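Coenzyme F420-dependent N(5),N(10)-methenyltetrahydromethanopterin reductase-related protein (Desulfurobacterium thermolithotrophum DSM 11699, PDB 6HUZ) binds the iron-guanylyl pyridinol cofactor and methenyltetrahydrofolate, and probably activates hydrogen as a bacterial paralog of [Fe]-hydrogenase that uses tetrahydrofolate derivatives as substrates. Local coordinates at residues M1-Y6 against V84-T89; D74-A79 against L104-E109; A111-T116 against E138-S143. One frame throughout, in Å; residues are numbered along the deposited sequence.

Contact 1: M1-Y6 against V84-T89; sequences MRVTVY and VAILFT. With FE9 (iron-guanylyl pyridinol cofactor), chain B.
Y6 lays its ring beside strand 84-87, CE2 4.0 Å from A85 CB, and the side chains of Y6 and L87 run alongside each other, pointing the same way. At the ring edge lie I86 O and the cofactor's N2A, the latter 3.6 Å from Y6 CD1; T4 CG2 lies over one face, toward the rim. On the sheet's other side V3 CG1 meets I86 CD1 at 4.0 Å. Beneath, strands 2-6 and 84-87 pair in parallel at the centre of a Rossmann-type sheet. The nearly straight Y6 N to I86 O bond is 2.7 Å, and F88 N continues to Y6 O as the chain leaves in an inverse gamma turn centred on F88. With CG of F88 anti to the backbone N (chi1 -160°), the pyridinol methyl C5M lies over one ring face toward the rim, 3.4 Å from CD1. Further out, D75 O holds Y6 OH. The F88 ring thus offers the pyridinol an apolar face beside polar T89 O, while F88 N to Y6 O places the turn.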
loop_
_atom_site.group_PDB
_atom_site.type_symbol
_atom_site.label_atom_id
_atom_site.label_comp_id
_atom_site.label_asym_id
_atom_site.label_seq_id
_atom_site.Cartn_x
_atom_site.Cartn_y
_atom_site.Cartn_z
ATOM N N MET A 1 -15.781 -8.588 -37.020
ATOM C CA MET A 1 -14.832 -7.482 -37.129
ATOM C C MET A 1 -13.421 -8.024 -37.444
ATOM O O MET A 1 -13.172 -9.222 -37.282
ATOM C CB MET A 1 -14.879 -6.602 -35.846
ATOM C CG MET A 1 -13.889 -7.001 -34.739
ATOM S SD MET A 1 -13.994 -5.943 -33.240
ATOM C CE MET A 1 -15.667 -6.264 -32.682
ATOM N N ARG A 2 -12.521 -7.157 -37.936
ATOM C CA ARG A 2 -11.162 -7.572 -38.282
ATOM C C ARG A 2 -10.261 -7.332 -37.053
ATOM O O ARG A 2 -10.079 -6.186 -36.639
ATOM C CB ARG A 2 -10.633 -6.794 -39.500
ATOM C CG ARG A 2 -11.330 -7.141 -40.851
ATOM C CD ARG A 2 -10.390 -7.670 -41.914
ATOM N NE ARG A 2 -11.018 -8.750 -42.682
ATOM C CZ ARG A 2 -10.491 -9.955 -42.903
ATOM N NH1 ARG A 2 -11.157 -10.858 -43.611
ATOM N NH2 ARG A 2 -9.293 -10.267 -42.413
ATOM N N VAL A 3 -9.716 -8.404 -36.472
ATOM C CA VAL A 3 -8.850 -8.307 -35.278
ATOM C C VAL A 3 -7.494 -8.934 -35.591
ATOM O O VAL A 3 -7.444 -10.020 -36.168
ATOM C CB VAL A 3 -9.467 -9.103 -34.098
ATOM C CG1 VAL A 3 -8.688 -8.895 -32.802
ATOM C CG2 VAL A 3 -10.937 -8.789 -33.911
ATOM N N THR A 4 -6.417 -8.278 -35.190
ATOM C CA THR A 4 -5.068 -8.801 -35.350
ATOM C C THR A 4 -4.494 -8.943 -33.945
ATOM O O THR A 4 -4.473 -7.979 -33.167
ATOM C CB THR A 4 -4.149 -7.900 -36.183
ATOM O OG1 THR A 4 -4.675 -7.799 -37.505
ATOM C CG2 THR A 4 -2.717 -8.441 -36.256
ATOM N N VAL A 5 -4.029 -10.144 -33.618
ATOM C CA VAL A 5 -3.397 -10.428 -32.333
ATOM C C VAL A 5 -1.940 -10.471 -32.676
ATOM O O VAL A 5 -1.551 -11.158 -33.625
ATOM C CB VAL A 5 -3.880 -11.757 -31.718
ATOM C CG1 VAL A 5 -3.022 -12.135 -30.507
ATOM C CG2 VAL A 5 -5.365 -11.654 -31.328
ATOM N N TYR A 6 -1.135 -9.736 -31.943
ATOM C CA TYR A 6 0.300 -9.692 -32.183
ATOM C C TYR A 6 0.969 -10.520 -31.114
ATOM O O TYR A 6 0.892 -10.141 -29.968
ATOM C CB TYR A 6 0.781 -8.238 -32.141
ATOM C CG TYR A 6 0.464 -7.504 -33.427
ATOM C CD1 TYR A 6 1.311 -7.583 -34.522
ATOM C CD2 TYR A 6 -0.693 -6.747 -33.554
ATOM C CE1 TYR A 6 0.998 -6.955 -35.726
ATOM C CE2 TYR A 6 -1.013 -6.108 -34.754
ATOM C CZ TYR A 6 -0.144 -6.184 -35.825
ATOM O OH TYR A 6 -0.456 -5.554 -37.013
ATOM N N VAL A 84 -9.022 -3.753 -34.562
ATOM C CA VAL A 84 -8.515 -3.951 -33.202
ATOM C C VAL A 84 -7.132 -4.625 -33.360
ATOM O O VAL A 84 -7.018 -5.638 -34.047
ATOM C CB VAL A 84 -9.432 -4.835 -32.327
ATOM C CG1 VAL A 84 -8.749 -5.149 -30.988
ATOM C CG2 VAL A 84 -10.786 -4.178 -32.093
ATOM N N ALA A 85 -6.110 -4.067 -32.724
ATOM C CA ALA A 85 -4.758 -4.613 -32.746
ATOM C C ALA A 85 -4.435 -4.920 -31.284
ATOM O O ALA A 85 -4.406 -4.003 -30.463
ATOM C CB ALA A 85 -3.775 -3.599 -33.326
ATOM N N ILE A 86 -4.260 -6.206 -30.943
ATOM C CA ILE A 86 -3.977 -6.624 -29.580
ATOM C C ILE A 86 -2.508 -6.995 -29.447
ATOM O O ILE A 86 -2.039 -7.884 -30.157
ATOM C CB ILE A 86 -4.887 -7.771 -29.103
ATOM C CG1 ILE A 86 -6.366 -7.318 -29.126
ATOM C CG2 ILE A 86 -4.470 -8.155 -27.649
ATOM C CD1 ILE A 86 -7.366 -8.421 -29.091
ATOM N N LEU A 87 -1.793 -6.335 -28.518
ATOM C CA LEU A 87 -0.376 -6.594 -28.334
ATOM C C LEU A 87 -0.063 -7.622 -27.256
ATOM O O LEU A 87 0.103 -7.248 -26.092
ATOM C CB LEU A 87 0.349 -5.269 -28.062
ATOM C CG LEU A 87 0.198 -4.210 -29.162
ATOM C CD1 LEU A 87 0.814 -2.900 -28.740
ATOM C CD2 LEU A 87 0.844 -4.672 -30.484
ATOM N N PHE A 88 0.023 -8.918 -27.647
ATOM C CA PHE A 88 0.382 -10.026 -26.736
ATOM C C PHE A 88 1.909 -10.129 -26.992
ATOM O O PHE A 88 2.405 -11.153 -27.435
ATOM C CB PHE A 88 -0.358 -11.331 -27.156
ATOM C CG PHE A 88 -0.433 -12.335 -26.032
ATOM C CD1 PHE A 88 0.588 -13.259 -25.834
ATOM C CD2 PHE A 88 -1.502 -12.323 -25.137
ATOM C CE1 PHE A 88 0.557 -14.131 -24.747
ATOM C CE2 PHE A 88 -1.538 -13.210 -24.055
ATOM C CZ PHE A 88 -0.497 -14.089 -23.853
ATOM N N THR A 89 2.627 -9.024 -26.758
ATOM C CA THR A 89 4.051 -8.899 -27.074
ATOM C C THR A 89 4.980 -9.035 -25.854
ATOM O O THR A 89 4.542 -8.954 -24.715
ATOM C CB THR A 89 4.193 -7.585 -27.840
ATOM O OG1 THR A 89 3.554 -6.553 -27.098
ATOM C CG2 THR A 89 3.505 -7.648 -29.209
HETATM O O2 FE9 B . 2.644 -14.231 -19.117
HETATM FE FE FE9 B . 0.017 -12.367 -19.279
HETATM C C1F FE9 B . -0.738 -13.935 -19.849
HETATM O O1F FE9 B . -1.210 -14.902 -20.203
HETATM C C2F FE9 B . -1.505 -12.036 -18.308
HETATM O O2F FE9 B . -2.461 -11.829 -17.742
HETATM C C8 FE9 B . -0.584 -11.324 -20.755
HETATM O O18 FE9 B . -1.704 -10.848 -20.813
HETATM C C7 FE9 B . 0.393 -11.071 -21.892
HETATM C C6 FE9 B . 1.564 -11.975 -21.631
HETATM N N1 FE9 B . 1.565 -12.699 -20.427
HETATM C C5 FE9 B . 2.644 -12.098 -22.624
HETATM C C5M FE9 B . 2.604 -11.264 -23.872
HETATM C C4 FE9 B . 3.762 -13.008 -22.328
HETATM C C3 FE9 B . 3.761 -13.768 -21.047
HETATM C C3M FE9 B . 4.860 -14.733 -20.685
HETATM C C2 FE9 B . 2.596 -13.583 -20.103
HETATM O O3P FE9 B . 4.786 -13.040 -23.224
HETATM P P1 FE9 B . 4.995 -14.222 -24.305
HETATM O O1P FE9 B . 4.265 -15.405 -23.878
HETATM O O2P FE9 B . 6.567 -14.603 -24.278
HETATM O "O5'" FE9 B . 4.475 -13.641 -25.695
HETATM C "C5'" FE9 B . 5.179 -12.645 -26.420
HETATM C "C4'" FE9 B . 5.061 -13.025 -27.892
HETATM O "O4'" FE9 B . 5.590 -11.979 -28.698
HETATM C "C1'" FE9 B . 6.181 -12.574 -29.845
HETATM C "C2'" FE9 B . 6.856 -13.812 -29.295
HETATM O "O2'" FE9 B . 7.154 -14.808 -30.283
HETATM C "C3'" FE9 B . 5.850 -14.283 -28.251
HETATM O "O3'" FE9 B . 4.953 -15.274 -28.755
HETATM N N9A FE9 B . 7.051 -11.594 -30.522
HETATM C C4A FE9 B . 6.591 -10.807 -31.467
HETATM N N3A FE9 B . 5.392 -10.713 -32.087
HETATM C C2A FE9 B . 5.248 -9.824 -33.091
HETATM N N2A FE9 B . 4.023 -9.734 -33.656
HETATM N N1A FE9 B . 6.239 -9.026 -33.533
HETATM C C6A FE9 B . 7.484 -9.079 -33.029
HETATM O O6A FE9 B . 8.383 -8.324 -33.434
HETATM C C5A FE9 B . 7.730 -9.994 -31.912
HETATM N N7A FE9 B . 8.775 -10.327 -31.139
HETATM C C8A FE9 B . 8.346 -11.300 -30.295
HETATM O O HOH W 1 1.215 -12.851 -17.440
#

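Contact 2: D74-A79 against L104-E109; sequences DDIEAA and LPYLVE. With FE9 (iron-guanylyl pyridinol cofactor), chain B.
The ring of Y106 carries the CG2 methyl of I76 squarely over the centre of one face, 3.4 Å from CG2 to the ring centroid and only 9° off the normal: a CH-pi contact. I76 CD1 reaches toward the phenol end, 4.0 Å from Y106 OH. CG2 of I76 stands anti to its backbone N, with CG1 beside that N (chi1 -74°), and this presents the methyl to the ring. In this Rossmann-type domain the contact joins the short helix 75-79, which leads to strand 84-87, to the loop that runs from helix 95-103 to strand 112-115. Deeper in, A79 CB touches both Y106 CB (4.0 Å) and L107 CD2 (3.7 Å). Replacing Y106 by an alanine would probably leave the I76 methyl without its aromatic bed and open a gap at this partly exposed end, while the A79 CB contact with CB would remain. The helix is fixed at its start by D74, the N-cap, whose OD1 accepts from E77 N at 3.1 Å, the N-H arriving from above the carboxylate plane. The neighbouring D75 turns to the cofactor and grips the guanine with both carboxylate oxygens, S49 OG also bonding to OD1. FE9 N2A gives to D75 OD1, and FE9 N1A to D75 OD2 at 3.0 Å in an almost straight bond (178°).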
loop_
_atom_site.group_PDB
_atom_site.type_symbol
_atom_site.label_atom_id
_atom_site.label_comp_id
_atom_site.label_asym_id
_atom_site.label_seq_id
_atom_site.Cartn_x
_atom_site.Cartn_y
_atom_site.Cartn_z
ATOM N N ASP A 74 4.450 -10.992 -40.934
ATOM C CA ASP A 74 4.482 -9.595 -41.366
ATOM C C ASP A 74 3.532 -8.746 -40.524
ATOM O O ASP A 74 2.315 -8.784 -40.719
ATOM C CB ASP A 74 4.092 -9.540 -42.859
ATOM C CG ASP A 74 4.435 -8.249 -43.575
ATOM O OD1 ASP A 74 4.574 -7.206 -42.892
ATOM O OD2 ASP A 74 4.550 -8.276 -44.824
ATOM N N ASP A 75 4.093 -7.981 -39.592
ATOM C CA ASP A 75 3.331 -7.118 -38.687
ATOM C C ASP A 75 2.672 -5.969 -39.419
ATOM O O ASP A 75 1.542 -5.616 -39.104
ATOM C CB ASP A 75 4.246 -6.542 -37.592
ATOM C CG ASP A 75 4.730 -7.514 -36.531
ATOM O OD1 ASP A 75 4.226 -8.658 -36.490
ATOM O OD2 ASP A 75 5.619 -7.131 -35.745
ATOM N N ILE A 76 3.373 -5.377 -40.393
ATOM C CA ILE A 76 2.818 -4.266 -41.167
ATOM C C ILE A 76 1.637 -4.740 -42.014
ATOM O O ILE A 76 0.598 -4.087 -42.050
ATOM C CB ILE A 76 3.905 -3.581 -42.037
ATOM C CG1 ILE A 76 4.838 -2.726 -41.152
ATOM C CG2 ILE A 76 3.245 -2.724 -43.125
ATOM C CD1 ILE A 76 5.964 -2.025 -41.905
ATOM N N GLU A 77 1.778 -5.860 -42.697
ATOM C CA GLU A 77 0.682 -6.342 -43.524
ATOM C C GLU A 77 -0.485 -6.757 -42.652
ATOM O O GLU A 77 -1.636 -6.556 -43.037
ATOM C CB GLU A 77 1.129 -7.480 -44.445
ATOM C CG GLU A 77 1.735 -6.984 -45.745
ATOM C CD GLU A 77 0.780 -6.196 -46.623
ATOM O OE1 GLU A 77 -0.315 -6.717 -46.934
ATOM O OE2 GLU A 77 1.130 -5.053 -46.999
ATOM N N ALA A 78 -0.197 -7.309 -41.468
ATOM C CA ALA A 78 -1.225 -7.749 -40.535
ATOM C C ALA A 78 -2.060 -6.578 -40.001
ATOM O O ALA A 78 -3.191 -6.789 -39.574
ATOM C CB ALA A 78 -0.576 -8.478 -39.363
ATOM N N ALA A 79 -1.514 -5.353 -40.026
ATOM C CA ALA A 79 -2.220 -4.165 -39.523
ATOM C C ALA A 79 -3.218 -3.556 -40.519
ATOM O O ALA A 79 -4.205 -2.968 -40.098
ATOM C CB ALA A 79 -1.205 -3.103 -39.136
ATOM N N LEU A 104 1.318 1.644 -36.560
ATOM C CA LEU A 104 0.539 2.878 -36.428
ATOM C C LEU A 104 0.083 3.539 -37.767
ATOM O O LEU A 104 -1.076 3.924 -37.863
ATOM C CB LEU A 104 1.331 3.871 -35.559
ATOM C CG LEU A 104 0.589 5.058 -34.995
ATOM C CD1 LEU A 104 -0.442 4.618 -33.978
ATOM C CD2 LEU A 104 1.561 5.996 -34.322
ATOM N N PRO A 105 0.925 3.691 -38.807
ATOM C CA PRO A 105 0.433 4.332 -40.040
ATOM C C PRO A 105 -0.461 3.466 -40.922
ATOM O O PRO A 105 -1.065 3.991 -41.857
ATOM C CB PRO A 105 1.718 4.689 -40.817
ATOM C CG PRO A 105 2.837 4.004 -40.124
ATOM C CD PRO A 105 2.349 3.307 -38.902
ATOM N N TYR A 106 -0.527 2.151 -40.651
ATOM C CA TYR A 106 -1.298 1.212 -41.470
ATOM C C TYR A 106 -2.656 0.796 -40.923
ATOM O O TYR A 106 -3.446 0.264 -41.685
ATOM C CB TYR A 106 -0.456 -0.040 -41.674
ATOM C CG TYR A 106 0.883 0.249 -42.315
ATOM C CD1 TYR A 106 1.017 0.290 -43.697
ATOM C CD2 TYR A 106 2.018 0.467 -41.541
ATOM C CE1 TYR A 106 2.247 0.537 -44.298
ATOM C CE2 TYR A 106 3.259 0.710 -42.131
ATOM C CZ TYR A 106 3.366 0.743 -43.516
ATOM O OH TYR A 106 4.565 0.975 -44.152
ATOM N N LEU A 107 -2.932 1.007 -39.623
ATOM C CA LEU A 107 -4.212 0.605 -39.041
ATOM C C LEU A 107 -5.349 1.364 -39.709
ATOM O O LEU A 107 -5.144 2.485 -40.163
ATOM C CB LEU A 107 -4.201 0.803 -37.506
ATOM C CG LEU A 107 -3.195 -0.077 -36.758
ATOM C CD1 LEU A 107 -2.953 0.429 -35.303
ATOM C CD2 LEU A 107 -3.610 -1.538 -36.773
ATOM N N VAL A 108 -6.540 0.753 -39.799
ATOM C CA VAL A 108 -7.682 1.402 -40.446
ATOM C C VAL A 108 -8.128 2.602 -39.657
ATOM O O VAL A 108 -7.852 2.687 -38.455
ATOM C CB VAL A 108 -8.885 0.448 -40.698
ATOM C CG1 VAL A 108 -8.447 -0.817 -41.427
ATOM C CG2 VAL A 108 -9.635 0.112 -39.412
ATOM N N GLU A 109 -8.822 3.535 -40.308
ATOM C CA GLU A 109 -9.294 4.712 -39.583
ATOM C C GLU A 109 -10.132 4.268 -38.361
ATOM O O GLU A 109 -10.904 3.317 -38.460
ATOM C CB GLU A 109 -10.084 5.643 -40.512
ATOM C CG GLU A 109 -10.373 7.012 -39.908
ATOM C CD GLU A 109 -9.246 8.024 -40.009
ATOM O OE1 GLU A 109 -8.210 7.707 -40.639
ATOM O OE2 GLU A 109 -9.401 9.139 -39.456
HETATM O O2 FE9 B . 2.644 -14.231 -19.117
HETATM FE FE FE9 B . 0.017 -12.367 -19.279
HETATM C C1F FE9 B . -0.738 -13.935 -19.849
HETATM O O1F FE9 B . -1.210 -14.902 -20.203
HETATM C C2F FE9 B . -1.505 -12.036 -18.308
HETATM O O2F FE9 B . -2.461 -11.829 -17.742
HETATM C C8 FE9 B . -0.584 -11.324 -20.755
HETATM O O18 FE9 B . -1.704 -10.848 -20.813
HETATM C C7 FE9 B . 0.393 -11.071 -21.892
HETATM C C6 FE9 B . 1.564 -11.975 -21.631
HETATM N N1 FE9 B . 1.565 -12.699 -20.427
HETATM C C5 FE9 B . 2.644 -12.098 -22.624
HETATM C C5M FE9 B . 2.604 -11.264 -23.872
HETATM C C4 FE9 B . 3.762 -13.008 -22.328
HETATM C C3 FE9 B . 3.761 -13.768 -21.047
HETATM C C3M FE9 B . 4.860 -14.733 -20.685
HETATM C C2 FE9 B . 2.596 -13.583 -20.103
HETATM O O3P FE9 B . 4.786 -13.040 -23.224
HETATM P P1 FE9 B . 4.995 -14.222 -24.305
HETATM O O1P FE9 B . 4.265 -15.405 -23.878
HETATM O O2P FE9 B . 6.567 -14.603 -24.278
HETATM O "O5'" FE9 B . 4.475 -13.641 -25.695
HETATM C "C5'" FE9 B . 5.179 -12.645 -26.420
HETATM C "C4'" FE9 B . 5.061 -13.025 -27.892
HETATM O "O4'" FE9 B . 5.590 -11.979 -28.698
HETATM C "C1'" FE9 B . 6.181 -12.574 -29.845
HETATM C "C2'" FE9 B . 6.856 -13.812 -29.295
HETATM O "O2'" FE9 B . 7.154 -14.808 -30.283
HETATM C "C3'" FE9 B . 5.850 -14.283 -28.251
HETATM O "O3'" FE9 B . 4.953 -15.274 -28.755
HETATM N N9A FE9 B . 7.051 -11.594 -30.522
HETATM C C4A FE9 B . 6.591 -10.807 -31.467
HETATM N N3A FE9 B . 5.392 -10.713 -32.087
HETATM C C2A FE9 B . 5.248 -9.824 -33.091
HETATM N N2A FE9 B . 4.023 -9.734 -33.656
HETATM N N1A FE9 B . 6.239 -9.026 -33.533
HETATM C C6A FE9 B . 7.484 -9.079 -33.029
HETATM O O6A FE9 B . 8.383 -8.324 -33.434
HETATM C C5A FE9 B . 7.730 -9.994 -31.912
HETATM N N7A FE9 B . 8.775 -10.327 -31.139
HETATM C C8A FE9 B . 8.346 -11.300 -30.295
HETATM O O HOH W 1 1.215 -12.851 -17.440
#

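Contact 3: A111-T116 against E138-S143; sequences AVICTT and EDIGFS. With FE9 (iron-guanylyl pyridinol cofactor), chain B.
I113 and F142 lie side by side on one face of the sheet, pointing the same way, and I113 CD1 comes 4.0 Å from F142 CE2. The same methyl touches I140 CG2 at 3.9 Å, the two isoleucines crossing at a slant. In I113, chi1 (-75°) sets CG1 beside the backbone N, and an extended chi2 (168°) carries CD1 to both partners. Loop residues L104 and L107 pack onto I113, and helix 121-127 meets F142. On the opposite face V112 CG2 rests 3.5 Å from G141 O and 4.1 Å from S143 CB, where G141 adds no side chain of its own; helix 174-186 covers this side, touching V112, C114 and S143. The backbones form the last parallel pair of the six-stranded Rossmann-type sheet, strand 141-144 lying at its outer end within the chain and strand 112-115 one step in. Four hydrogen bonds join them, two given by each segment. G141 N donates to A111 O at 2.9 Å. I113 N reaches G141 O at 2.8 Å, and S143 N returns to I113 O. The pairing ends with T115 N to S143 O at 3.2 Å. Each of the four accepting carbonyl oxygens also takes a CA-H...O contact, such as C114 CA to S143 O. Among the polar side chains, S143 OG is bonded to A162 O and T115 OG1 to M119 O. T116, past the strand end, bonds through OG1 to L87 O, and the same OG1 sits 3.2 Å from cofactor atom C7.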
loop_
_atom_site.group_PDB
_atom_site.type_symbol
_atom_site.label_atom_id
_atom_site.label_comp_id
_atom_site.label_asym_id
_atom_site.label_seq_id
_atom_site.Cartn_x
_atom_site.Cartn_y
_atom_site.Cartn_z
ATOM N N ALA A 111 -9.112 2.737 -35.695
ATOM C CA ALA A 111 -8.687 1.469 -35.096
ATOM C C ALA A 111 -8.312 1.714 -33.621
ATOM O O ALA A 111 -8.013 2.854 -33.254
ATOM C CB ALA A 111 -7.466 0.931 -35.818
ATOM N N VAL A 112 -8.303 0.659 -32.783
ATOM C CA VAL A 112 -7.914 0.791 -31.363
ATOM C C VAL A 112 -6.740 -0.179 -31.127
ATOM O O VAL A 112 -6.788 -1.321 -31.576
ATOM C CB VAL A 112 -9.092 0.586 -30.356
ATOM C CG1 VAL A 112 -9.844 -0.715 -30.613
ATOM C CG2 VAL A 112 -8.631 0.685 -28.874
ATOM N N ILE A 113 -5.674 0.295 -30.453
ATOM C CA ILE A 113 -4.497 -0.503 -30.125
ATOM C C ILE A 113 -4.695 -0.924 -28.659
ATOM O O ILE A 113 -4.975 -0.063 -27.831
ATOM C CB ILE A 113 -3.197 0.339 -30.305
ATOM C CG1 ILE A 113 -2.870 0.502 -31.796
ATOM C CG2 ILE A 113 -2.026 -0.280 -29.538
ATOM C CD1 ILE A 113 -1.792 1.554 -32.099
ATOM N N CYS A 114 -4.560 -2.231 -28.344
ATOM C CA CYS A 114 -4.745 -2.746 -26.993
ATOM C C CYS A 114 -3.506 -3.385 -26.472
ATOM O O CYS A 114 -2.905 -4.184 -27.183
ATOM C CB CYS A 114 -5.889 -3.752 -26.943
ATOM S SG CYS A 114 -7.478 -3.101 -27.478
ATOM N N THR A 115 -3.141 -3.090 -25.201
ATOM C CA THR A 115 -1.986 -3.764 -24.629
ATOM C C THR A 115 -2.546 -4.885 -23.777
ATOM O O THR A 115 -3.764 -4.949 -23.548
ATOM C CB THR A 115 -1.088 -2.817 -23.864
ATOM O OG1 THR A 115 -1.837 -2.130 -22.851
ATOM C CG2 THR A 115 -0.355 -1.845 -24.810
ATOM N N THR A 116 -1.677 -5.782 -23.336
ATOM C CA THR A 116 -2.047 -6.898 -22.461
ATOM C C THR A 116 -1.219 -6.696 -21.138
ATOM O O THR A 116 -0.804 -5.580 -20.863
ATOM C CB THR A 116 -1.827 -8.233 -23.176
ATOM O OG1 THR A 116 -0.435 -8.381 -23.471
ATOM C CG2 THR A 116 -2.665 -8.346 -24.440
ATOM N N GLU A 138 -4.625 10.840 -34.844
ATOM C CA GLU A 138 -5.359 11.231 -33.636
ATOM C C GLU A 138 -6.669 10.455 -33.516
ATOM O O GLU A 138 -7.349 10.563 -32.508
ATOM C CB GLU A 138 -5.656 12.732 -33.653
ATOM C CG GLU A 138 -4.415 13.583 -33.493
ATOM C CD GLU A 138 -3.613 13.804 -34.761
ATOM O OE1 GLU A 138 -4.006 13.292 -35.837
ATOM O OE2 GLU A 138 -2.577 14.499 -34.672
ATOM N N ASP A 139 -7.027 9.694 -34.552
ATOM C CA ASP A 139 -8.236 8.889 -34.570
ATOM C C ASP A 139 -7.987 7.552 -33.884
ATOM O O ASP A 139 -8.933 6.885 -33.472
ATOM C CB ASP A 139 -8.660 8.632 -36.025
ATOM C CG ASP A 139 -7.646 7.805 -36.790
ATOM O OD1 ASP A 139 -6.507 8.289 -36.983
ATOM O OD2 ASP A 139 -7.982 6.678 -37.182
ATOM N N ILE A 140 -6.722 7.135 -33.786
ATOM C CA ILE A 140 -6.419 5.858 -33.159
ATOM C C ILE A 140 -6.693 5.877 -31.670
ATOM O O ILE A 140 -6.274 6.798 -30.964
ATOM C CB ILE A 140 -4.976 5.395 -33.463
ATOM C CG1 ILE A 140 -4.844 5.133 -34.993
ATOM C CG2 ILE A 140 -4.635 4.143 -32.645
ATOM C CD1 ILE A 140 -3.827 4.139 -35.381
ATOM N N GLY A 141 -7.393 4.837 -31.218
ATOM C CA GLY A 141 -7.748 4.650 -29.824
ATOM C C GLY A 141 -6.774 3.758 -29.087
ATOM O O GLY A 141 -6.112 2.916 -29.684
ATOM N N PHE A 142 -6.676 3.943 -27.775
ATOM C CA PHE A 142 -5.776 3.161 -26.914
ATOM C C PHE A 142 -6.526 2.591 -25.754
ATOM O O PHE A 142 -7.160 3.333 -25.023
ATOM C CB PHE A 142 -4.638 4.041 -26.389
ATOM C CG PHE A 142 -3.730 4.428 -27.521
ATOM C CD1 PHE A 142 -4.003 5.538 -28.299
ATOM C CD2 PHE A 142 -2.635 3.645 -27.851
ATOM C CE1 PHE A 142 -3.171 5.888 -29.342
ATOM C CE2 PHE A 142 -1.818 3.991 -28.904
ATOM C CZ PHE A 142 -2.093 5.107 -29.646
ATOM N N SER A 143 -6.465 1.278 -25.574
ATOM C CA SER A 143 -7.159 0.613 -24.472
ATOM C C SER A 143 -6.458 -0.710 -24.199
ATOM O O SER A 143 -5.269 -0.825 -24.496
ATOM C CB SER A 143 -8.623 0.395 -24.829
ATOM O OG SER A 143 -9.368 -0.160 -23.759
HETATM O O2 FE9 B . 2.644 -14.231 -19.117
HETATM FE FE FE9 B . 0.017 -12.367 -19.279
HETATM C C1F FE9 B . -0.738 -13.935 -19.849
HETATM O O1F FE9 B . -1.210 -14.902 -20.203
HETATM C C2F FE9 B . -1.505 -12.036 -18.308
HETATM O O2F FE9 B . -2.461 -11.829 -17.742
HETATM C C8 FE9 B . -0.584 -11.324 -20.755
HETATM O O18 FE9 B . -1.704 -10.848 -20.813
HETATM C C7 FE9 B . 0.393 -11.071 -21.892
HETATM C C6 FE9 B . 1.564 -11.975 -21.631
HETATM N N1 FE9 B . 1.565 -12.699 -20.427
HETATM C C5 FE9 B . 2.644 -12.098 -22.624
HETATM C C5M FE9 B . 2.604 -11.264 -23.872
HETATM C C4 FE9 B . 3.762 -13.008 -22.328
HETATM C C3 FE9 B . 3.761 -13.768 -21.047
HETATM C C3M FE9 B . 4.860 -14.733 -20.685
HETATM C C2 FE9 B . 2.596 -13.583 -20.103
HETATM O O3P FE9 B . 4.786 -13.040 -23.224
HETATM P P1 FE9 B . 4.995 -14.222 -24.305
HETATM O O1P FE9 B . 4.265 -15.405 -23.878
HETATM O O2P FE9 B . 6.567 -14.603 -24.278
HETATM O "O5'" FE9 B . 4.475 -13.641 -25.695
HETATM C "C5'" FE9 B . 5.179 -12.645 -26.420
HETATM C "C4'" FE9 B . 5.061 -13.025 -27.892
HETATM O "O4'" FE9 B . 5.590 -11.979 -28.698
HETATM C "C1'" FE9 B . 6.181 -12.574 -29.845
HETATM C "C2'" FE9 B . 6.856 -13.812 -29.295
HETATM O "O2'" FE9 B . 7.154 -14.808 -30.283
HETATM C "C3'" FE9 B . 5.850 -14.283 -28.251
HETATM O "O3'" FE9 B . 4.953 -15.274 -28.755
HETATM N N9A FE9 B . 7.051 -11.594 -30.522
HETATM C C4A FE9 B . 6.591 -10.807 -31.467
HETATM N N3A FE9 B . 5.392 -10.713 -32.087
HETATM C C2A FE9 B . 5.248 -9.824 -33.091
HETATM N N2A FE9 B . 4.023 -9.734 -33.656
HETATM N N1A FE9 B . 6.239 -9.026 -33.533
HETATM C C6A FE9 B . 7.484 -9.079 -33.029
HETATM O O6A FE9 B . 8.383 -8.324 -33.434
HETATM C C5A FE9 B . 7.730 -9.994 -31.912
HETATM N N7A FE9 B . 8.775 -10.327 -31.139
HETATM C C8A FE9 B . 8.346 -11.300 -30.295
HETATM O O HOH W 1 1.215 -12.851 -17.440
#

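Overall arrangement
Contacts 1 and 3 belong to one parallel sheet, with their centres about 10 Å apart: strands 84-87 and 112-115 are neighbours, bonded from L87 N to C114 O at 2.8 Å and from C114 N to A85 O. Contact 2 lies on one side of that sheet, its centre about 10 Å from that of contact 1 and about 12 Å from that of contact 3. T4 OG1 reaches A78 O at 2.7 Å, and L107 CD1 packs 3.5 Å from I113 CG1. All three touch the cofactor: contact 2 at the guanine, contact 1 at both guanine and pyridinol, contact 3 at C7 beside the iron-bound acyl carbon. The side chain of F88 is about 9 Å from the bound methenyltetrahydrofolate.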